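Local coordinates for ferrous iron transport protein B (Legionella pneumophila, PDB 3IBY), which probably transports ferrous iron across the bacterial inner membrane in a GTP-driven uptake system, this chain being its cytosolic GTPase and helical (GDI) part, at residues F107-P112 with A200-R205; L171-S176 with D240-K245. All coordinates share one frame; numbering follows the deposited sequence.

Interaction 1 (F107-P112 with A200-R205); sequences FELGKP and AYYFSR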
ATOM      1  N   PHE A 107      -0.924  -0.450   5.072  1.00 10.59           N
ATOM      2  CA  PHE A 107      -1.493  -0.185   6.411  1.00 11.31           C
ATOM      3  C   PHE A 107      -0.601  -0.604   7.556  1.00 11.73           C
ATOM      4  O   PHE A 107      -0.826  -0.180   8.666  1.00 13.23           O
ATOM      5  CB  PHE A 107      -2.775  -0.998   6.635  1.00 11.27           C
ATOM      6  CG  PHE A 107      -3.968  -0.505   5.885  1.00 12.31           C
ATOM      7  CD1 PHE A 107      -3.874   0.513   4.931  1.00 10.79           C
ATOM      8  CD2 PHE A 107      -5.208  -1.088   6.114  1.00 14.01           C
ATOM      9  CE1 PHE A 107      -4.969   0.953   4.284  1.00  7.62           C
ATOM     10  CE2 PHE A 107      -6.318  -0.656   5.410  1.00 11.62           C
ATOM     11  CZ  PHE A 107      -6.180   0.365   4.503  1.00  9.57           C
ATOM     12  N   GLU A 108       0.352  -1.496   7.313  1.00 11.62           N
ATOM     13  CA  GLU A 108       1.285  -1.928   8.350  1.00 10.94           C
ATOM     14  C   GLU A 108       2.467  -0.958   8.482  1.00 10.83           C
ATOM     15  O   GLU A 108       3.330  -1.187   9.302  1.00 10.71           O
ATOM     16  CB  GLU A 108       1.794  -3.357   8.047  1.00 10.98           C
ATOM     17  CG  GLU A 108       0.703  -4.375   7.619  1.00 10.68           C
ATOM     18  CD  GLU A 108       1.188  -5.823   7.507  1.00 10.18           C
ATOM     19  OE1 GLU A 108       2.368  -6.070   7.218  1.00  5.91           O
ATOM     20  OE2 GLU A 108       0.377  -6.761   7.709  1.00 14.58           O
ATOM     21  N   LEU A 109       2.540   0.090   7.660  1.00 10.80           N
ATOM     22  CA  LEU A 109       3.567   1.144   7.848  1.00 11.32           C
ATOM     23  C   LEU A 109       3.234   2.142   8.989  1.00 11.91           C
ATOM     24  O   LEU A 109       4.094   2.807   9.532  1.00 12.35           O
ATOM     25  CB  LEU A 109       3.771   1.941   6.551  1.00 10.39           C
ATOM     26  CG  LEU A 109       4.390   1.167   5.394  1.00 10.38           C
ATOM     27  CD1 LEU A 109       4.021   1.792   4.043  1.00  8.67           C
ATOM     28  CD2 LEU A 109       5.904   1.044   5.546  1.00  7.59           C
ATOM     29  N   GLY A 110       1.973   2.282   9.333  1.00 12.88           N
ATOM     30  CA  GLY A 110       1.600   3.291  10.305  1.00 13.27           C
ATOM     31  C   GLY A 110       1.690   4.702   9.768  1.00 13.04           C
ATOM     32  O   GLY A 110       1.757   5.656  10.523  1.00 13.90           O
ATOM     33  N   LYS A 111       1.664   4.836   8.466  1.00 12.88           N
ATOM     34  CA  LYS A 111       1.662   6.123   7.841  1.00 13.29           C
ATOM     35  C   LYS A 111       0.241   6.249   7.298  1.00 12.97           C
ATOM     36  O   LYS A 111      -0.356   5.220   6.946  1.00 13.82           O
ATOM     37  CB  LYS A 111       2.701   6.125   6.690  1.00 13.86           C
ATOM     38  CG  LYS A 111       3.641   7.343   6.662  1.00 14.58           C
ATOM     39  CD  LYS A 111       5.042   7.010   7.128  1.00 14.87           C
ATOM     40  CE  LYS A 111       5.893   8.261   7.255  1.00 16.13           C
ATOM     41  NZ  LYS A 111       5.064   9.478   7.503  1.00 16.87           N
ATOM     42  N   PRO A 112      -0.300   7.473   7.195  1.00 12.37           N
ATOM     43  CA  PRO A 112      -1.642   7.756   6.621  1.00 12.48           C
ATOM     44  C   PRO A 112      -1.862   7.245   5.199  1.00 12.53           C
ATOM     45  O   PRO A 112      -1.007   7.450   4.345  1.00 13.42           O
ATOM     46  CB  PRO A 112      -1.713   9.290   6.573  1.00 12.40           C
ATOM     47  CG  PRO A 112      -0.751   9.766   7.628  1.00 12.97           C
ATOM     48  CD  PRO A 112       0.355   8.696   7.687  1.00 12.80           C
ATOM     49  N   ALA A 200       9.148  -1.671  13.437  1.00  5.69           N
ATOM     50  CA  ALA A 200       9.360  -3.040  13.887  1.00  5.58           C
ATOM     51  C   ALA A 200       8.183  -3.913  13.515  1.00  5.96           C
ATOM     52  O   ALA A 200       8.376  -5.047  13.014  1.00  5.63           O
ATOM     53  CB  ALA A 200       9.577  -3.098  15.353  1.00  5.83           C
ATOM     54  N   TYR A 201       6.968  -3.394  13.739  1.00  5.82           N
ATOM     55  CA  TYR A 201       5.775  -4.134  13.361  1.00  5.84           C
ATOM     56  C   TYR A 201       5.888  -4.443  11.888  1.00  5.96           C
ATOM     57  O   TYR A 201       5.739  -5.594  11.496  1.00  7.01           O
ATOM     58  CB  TYR A 201       4.467  -3.378  13.659  1.00  5.86           C
ATOM     59  CG  TYR A 201       3.202  -4.156  13.268  1.00  5.58           C
ATOM     60  CD1 TYR A 201       2.508  -4.958  14.188  1.00  6.18           C
ATOM     61  CD2 TYR A 201       2.709  -4.106  11.989  1.00  4.00           C
ATOM     62  CE1 TYR A 201       1.351  -5.677  13.819  1.00  4.81           C
ATOM     63  CE2 TYR A 201       1.566  -4.814  11.625  1.00  4.08           C
ATOM     64  CZ  TYR A 201       0.893  -5.589  12.525  1.00  3.73           C
ATOM     65  OH  TYR A 201      -0.229  -6.260  12.099  1.00  3.09           O
ATOM     66  N   TYR A 202       6.179  -3.426  11.078  1.00  5.68           N
ATOM     67  CA  TYR A 202       6.128  -3.575   9.617  1.00  5.40           C
ATOM     68  C   TYR A 202       7.240  -4.478   9.121  1.00  5.74           C
ATOM     69  O   TYR A 202       7.013  -5.354   8.323  1.00  6.12           O
ATOM     70  CB  TYR A 202       6.232  -2.195   8.927  1.00  5.04           C
ATOM     71  CG  TYR A 202       6.500  -2.211   7.430  1.00  2.72           C
ATOM     72  CD1 TYR A 202       5.465  -2.259   6.504  1.00  2.00           C
ATOM     73  CD2 TYR A 202       7.792  -2.146   6.948  1.00  2.38           C
ATOM     74  CE1 TYR A 202       5.717  -2.240   5.135  1.00  2.00           C
ATOM     75  CE2 TYR A 202       8.051  -2.148   5.583  1.00  2.64           C
ATOM     76  CZ  TYR A 202       7.018  -2.194   4.675  1.00  3.19           C
ATOM     77  OH  TYR A 202       7.331  -2.190   3.315  1.00  5.80           O
ATOM     78  N   PHE A 203       8.441  -4.254   9.603  1.00  6.33           N
ATOM     79  CA  PHE A 203       9.604  -4.978   9.135  1.00  7.20           C
ATOM     80  C   PHE A 203       9.556  -6.491   9.474  1.00  7.03           C
ATOM     81  O   PHE A 203      10.094  -7.335   8.731  1.00  7.00           O
ATOM     82  CB  PHE A 203      10.830  -4.309   9.745  1.00  7.67           C
ATOM     83  CG  PHE A 203      12.123  -4.881   9.287  1.00 11.59           C
ATOM     84  CD1 PHE A 203      12.262  -5.401   7.999  1.00 14.82           C
ATOM     85  CD2 PHE A 203      13.229  -4.883  10.145  1.00 14.14           C
ATOM     86  CE1 PHE A 203      13.481  -5.915   7.577  1.00 16.69           C
ATOM     87  CE2 PHE A 203      14.448  -5.394   9.737  1.00 15.24           C
ATOM     88  CZ  PHE A 203      14.583  -5.916   8.454  1.00 15.98           C
ATOM     89  N   SER A 204       8.880  -6.818  10.577  1.00  6.43           N
ATOM     90  CA  SER A 204       8.661  -8.209  11.000  1.00  5.93           C
ATOM     91  C   SER A 204       7.839  -9.030   9.989  1.00  5.34           C
ATOM     92  O   SER A 204       8.201 -10.191   9.649  1.00  4.08           O
ATOM     93  CB  SER A 204       8.010  -8.262  12.408  1.00  5.63           C
ATOM     94  OG  SER A 204       6.836  -7.489  12.489  1.00  4.47           O
ATOM     95  N   ARG A 205       6.747  -8.422   9.518  1.00  4.80           N
ATOM     96  CA  ARG A 205       5.895  -9.041   8.502  1.00  4.14           C
ATOM     97  C   ARG A 205       6.660  -9.269   7.223  1.00  4.12           C
ATOM     98  O   ARG A 205       6.548 -10.319   6.615  1.00  3.87           O
ATOM     99  CB  ARG A 205       4.656  -8.196   8.231  1.00  4.22           C
ATOM    100  CG  ARG A 205       3.475  -8.465   9.192  1.00  5.47           C
ATOM    101  CD  ARG A 205       3.836  -8.152  10.604  1.00  5.90           C
ATOM    102  NE  ARG A 205       2.825  -8.577  11.547  1.00  7.50           N
ATOM    103  CZ  ARG A 205       3.039  -8.676  12.858  1.00  8.18           C
ATOM    104  NH1 ARG A 205       4.228  -8.380  13.390  1.00  8.62           N
ATOM    105  NH2 ARG A 205       2.059  -9.052  13.651  1.00  7.46           N
TER
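Where the G domain of FeoB meets its appended helical domain, the loop that leads from helix 96-106 into strand 113-118 packs E108 and L109 against Y201, Y202 and R205 of helix 197-209. L109 and Y202 lie side by side and point the same way: CD2 of L109 sits over the centre of the Y202 ring, 3.4 Å from the centroid and 15° off the ring normal, which meets the geometry of a CH-pi contact. V79 of helix 70-81 touches both side chains. The helical domain thus abuts the Ras-like α/β fold at the loop that feeds strand 113-118 of the central sheet.

E108 crosses Y201 at about a right angle, and its backbone O lies 3.1 Å from Y202 CB. Its CB meets the edge of the Y201 ring in the ring plane, 3.9 Å from CE2. The extended chi2 (-172°) carries CD toward R205 CG. OE1 lies 3.3 Å from both CB and CG of R205, the charged ends not being in contact; the carboxylate itself is salt-bridged to R206 and R242. R205 instead sets CZ over one face of the Y201 ring, displaced toward the rim, while its NH1 donates to S204 OG at 2.9 Å, in the guanidinium plane.

Interaction 2 (L171-S176 with D240-K245); sequences LKLSLS and DARYQK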
ATOM      1  N   LEU A 171      -4.857  -4.511   9.352  1.00  6.35           N
ATOM      2  CA  LEU A 171      -6.023  -5.361   9.338  1.00  5.79           C
ATOM      3  C   LEU A 171      -5.807  -6.480  10.341  1.00  5.95           C
ATOM      4  O   LEU A 171      -4.682  -6.899  10.550  1.00  5.59           O
ATOM      5  CB  LEU A 171      -6.247  -5.939   7.951  1.00  5.44           C
ATOM      6  CG  LEU A 171      -6.479  -4.957   6.805  1.00  4.34           C
ATOM      7  CD1 LEU A 171      -6.365  -5.679   5.475  1.00  2.00           C
ATOM      8  CD2 LEU A 171      -7.839  -4.286   6.974  1.00  2.63           C
ATOM      9  N   LYS A 172      -6.885  -6.941  10.976  1.00  6.75           N
ATOM     10  CA  LYS A 172      -6.786  -7.993  11.992  1.00  7.36           C
ATOM     11  C   LYS A 172      -6.774  -9.331  11.294  1.00  6.72           C
ATOM     12  O   LYS A 172      -7.787  -9.762  10.783  1.00  6.99           O
ATOM     13  CB  LYS A 172      -7.936  -7.928  13.004  1.00  7.68           C
ATOM     14  CG  LYS A 172      -7.663  -8.748  14.286  1.00 10.29           C
ATOM     15  CD  LYS A 172      -8.858  -8.754  15.307  1.00 12.87           C
ATOM     16  CE  LYS A 172      -8.709  -7.717  16.455  1.00 13.90           C
ATOM     17  NZ  LYS A 172      -8.241  -6.378  15.948  1.00 14.39           N
ATOM     18  N   LEU A 173      -5.608  -9.969  11.282  1.00  6.47           N
ATOM     19  CA  LEU A 173      -5.361 -11.219  10.556  1.00  6.07           C
ATOM     20  C   LEU A 173      -5.337 -12.411  11.517  1.00  6.22           C
ATOM     21  O   LEU A 173      -4.833 -12.323  12.645  1.00  5.97           O
ATOM     22  CB  LEU A 173      -4.016 -11.158   9.799  1.00  5.71           C
ATOM     23  CG  LEU A 173      -3.850 -10.089   8.713  1.00  4.42           C
ATOM     24  CD1 LEU A 173      -2.344 -10.021   8.193  1.00  2.63           C
ATOM     25  CD2 LEU A 173      -4.843 -10.334   7.607  1.00  2.00           C
ATOM     26  N   SER A 174      -5.864 -13.542  11.069  1.00  6.13           N
ATOM     27  CA  SER A 174      -5.904 -14.697  11.934  1.00  5.88           C
ATOM     28  C   SER A 174      -4.769 -15.635  11.567  1.00  5.59           C
ATOM     29  O   SER A 174      -4.724 -16.164  10.472  1.00  5.41           O
ATOM     30  CB  SER A 174      -7.249 -15.386  11.836  1.00  5.85           C
ATOM     31  OG  SER A 174      -7.309 -16.406  12.805  1.00  7.20           O
ATOM     32  N   LEU A 175      -3.829 -15.818  12.482  1.00  5.47           N
ATOM     33  CA  LEU A 175      -2.730 -16.727  12.228  1.00  5.40           C
ATOM     34  C   LEU A 175      -2.709 -17.781  13.305  1.00  5.07           C
ATOM     35  O   LEU A 175      -3.236 -17.577  14.409  1.00  5.05           O
ATOM     36  CB  LEU A 175      -1.382 -15.976  12.178  1.00  5.51           C
ATOM     37  CG  LEU A 175      -1.095 -15.073  10.943  1.00  6.02           C
ATOM     38  CD1 LEU A 175      -0.465 -13.698  11.341  1.00  5.79           C
ATOM     39  CD2 LEU A 175      -0.247 -15.784   9.857  1.00  5.45           C
ATOM     40  N   SER A 176      -2.100 -18.907  12.966  1.00  4.59           N
ATOM     41  CA  SER A 176      -1.803 -19.944  13.929  1.00  4.78           C
ATOM     42  C   SER A 176      -1.069 -19.407  15.185  1.00  5.01           C
ATOM     43  O   SER A 176      -0.410 -18.358  15.175  1.00  5.14           O
ATOM     44  CB  SER A 176      -1.030 -21.078  13.259  1.00  4.34           C
ATOM     45  OG  SER A 176       0.206 -21.257  13.889  1.00  5.63           O
ATOM     46  N   ASP A 240      -1.547 -16.604   3.328  1.00 11.12           N
ATOM     47  CA  ASP A 240      -2.901 -17.114   3.506  1.00 10.74           C
ATOM     48  C   ASP A 240      -3.712 -16.256   4.473  1.00  9.92           C
ATOM     49  O   ASP A 240      -4.834 -15.903   4.168  1.00 10.76           O
ATOM     50  CB  ASP A 240      -2.900 -18.560   3.988  1.00 10.93           C
ATOM     51  CG  ASP A 240      -4.315 -19.179   4.023  1.00 11.89           C
ATOM     52  OD1 ASP A 240      -5.078 -19.054   3.037  1.00 10.85           O
ATOM     53  OD2 ASP A 240      -4.656 -19.807   5.051  1.00 14.28           O
ATOM     54  N   ALA A 241      -3.167 -15.906   5.623  1.00  8.27           N
ATOM     55  CA  ALA A 241      -3.944 -15.118   6.549  1.00  7.72           C
ATOM     56  C   ALA A 241      -4.250 -13.747   5.943  1.00  7.96           C
ATOM     57  O   ALA A 241      -5.315 -13.169   6.168  1.00  7.87           O
ATOM     58  CB  ALA A 241      -3.238 -14.984   7.853  1.00  7.07           C
ATOM     59  N   ARG A 242      -3.327 -13.227   5.151  1.00  8.17           N
ATOM     60  CA  ARG A 242      -3.568 -11.949   4.484  1.00  8.51           C
ATOM     61  C   ARG A 242      -4.693 -12.093   3.479  1.00  8.55           C
ATOM     62  O   ARG A 242      -5.589 -11.284   3.426  1.00  9.51           O
ATOM     63  CB  ARG A 242      -2.315 -11.475   3.759  1.00  8.02           C
ATOM     64  CG  ARG A 242      -2.408 -10.025   3.404  1.00  7.85           C
ATOM     65  CD  ARG A 242      -1.079  -9.451   3.002  1.00  7.09           C
ATOM     66  NE  ARG A 242      -0.109  -9.621   4.065  1.00  5.66           N
ATOM     67  CZ  ARG A 242       0.037  -8.805   5.091  1.00  3.91           C
ATOM     68  NH1 ARG A 242      -0.755  -7.743   5.199  1.00  4.56           N
ATOM     69  NH2 ARG A 242       0.958  -9.069   6.027  1.00  2.41           N
ATOM     70  N   TYR A 243      -4.616 -13.148   2.691  1.00  8.51           N
ATOM     71  CA  TYR A 243      -5.636 -13.511   1.754  1.00  8.44           C
ATOM     72  C   TYR A 243      -7.020 -13.739   2.400  1.00  8.13           C
ATOM     73  O   TYR A 243      -8.024 -13.349   1.857  1.00  7.92           O
ATOM     74  CB  TYR A 243      -5.192 -14.781   1.008  1.00  8.37           C
ATOM     75  CG  TYR A 243      -6.327 -15.446   0.275  1.00  8.99           C
ATOM     76  CD1 TYR A 243      -6.685 -15.021  -0.992  1.00  8.76           C
ATOM     77  CD2 TYR A 243      -7.095 -16.468   0.873  1.00  9.60           C
ATOM     78  CE1 TYR A 243      -7.756 -15.600  -1.672  1.00  8.20           C
ATOM     79  CE2 TYR A 243      -8.175 -17.056   0.183  1.00  7.75           C
ATOM     80  CZ  TYR A 243      -8.489 -16.597  -1.087  1.00  6.70           C
ATOM     81  OH  TYR A 243      -9.531 -17.098  -1.807  1.00  6.98           O
ATOM     82  N   GLN A 244      -7.099 -14.409   3.534  1.00  8.70           N
ATOM     83  CA  GLN A 244      -8.439 -14.772   4.070  1.00  9.06           C
ATOM     84  C   GLN A 244      -9.210 -13.520   4.500  1.00  8.04           C
ATOM     85  O   GLN A 244     -10.397 -13.391   4.213  1.00  6.26           O
ATOM     86  CB  GLN A 244      -8.327 -15.755   5.213  1.00  9.52           C
ATOM     87  CG  GLN A 244      -8.207 -17.199   4.781  1.00 13.99           C
ATOM     88  CD  GLN A 244      -8.089 -18.116   5.996  1.00 20.43           C
ATOM     89  OE1 GLN A 244      -7.090 -18.048   6.739  1.00 25.45           O
ATOM     90  NE2 GLN A 244      -9.114 -18.966   6.225  1.00 22.82           N
ATOM     91  N   LYS A 245      -8.494 -12.586   5.129  1.00  7.31           N
ATOM     92  CA  LYS A 245      -9.088 -11.371   5.619  1.00  7.32           C
ATOM     93  C   LYS A 245      -9.516 -10.542   4.424  1.00  7.46           C
ATOM     94  O   LYS A 245     -10.513  -9.811   4.468  1.00  6.86           O
ATOM     95  CB  LYS A 245      -8.067 -10.579   6.461  1.00  7.42           C
ATOM     96  CG  LYS A 245      -8.628  -9.305   7.203  1.00  8.10           C
ATOM     97  CD  LYS A 245      -9.841  -9.643   8.147  1.00  9.51           C
ATOM     98  CE  LYS A 245     -10.458  -8.436   8.915  1.00  8.56           C
ATOM     99  NZ  LYS A 245     -11.479  -8.890   9.916  1.00  8.18           N
TER
HETATM  100  O   HOH W   1      -6.624 -13.981   8.140  1.00  2.00           O
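The extended backbone of residues 171-176 passes helix 234-253 most closely where the CA atoms of S174 and A241 come within 5.7 Å of each other. At that point one water joins the two backbones, accepting from S174 N at 3.1 Å and donating to A241 O. The methyl of A241 points at the extended segment: its CB lies 3.2 Å from S174 O and 3.7 Å from L175 CD2. L173 carries much of the remaining contact through its two branches. CD2 lies 3.2 Å from A241 O and 3.4 Å from K245 CB, whereas CD1 lies over one face of the R242 guanidinium, 3.8 Å above its plane and offset toward the rim. The segment is the linker between helix 154-162, in the G domain, and helix 177-193 of the helical domain, so the last long helix of the chain packs along the connection between the two. S176 ends the linker as the N-cap of helix 177-193, its OG bonded to A179 N.

K245 bends at chi2 (56°), which turns CD back toward the linker, 3.3 Å from K172 O; its NZ goes on to a salt bridge with E248. In R242, NH2 pairs with E108 and NH1 bonds S104 OG, consistent with a guanidinium held in place while L173 CD1 covers one face.

How the interactions relate
Interactions 1 and 2 have centres 15 Å apart and alternate along the chain: 107-112, 171-176, 200-205, then 240-245. They meet directly in the salt bridge from E108 OE2 to R242 NH2, at 2.9 Å, with further packing of R205 CG against R242 NH2 and of F107 CD2 against L171 CG. Interaction 1, more deeply buried, sets the G-domain loop against helix 197-209; interaction 2, only partly buried, sets the interdomain linker against helix 234-253. R242 also touches R205 and R206 of helix 197-209 and residues of helix 96-106, so it connects helix 234-253 with both, consistent with one joint between the G domain and the helical domain.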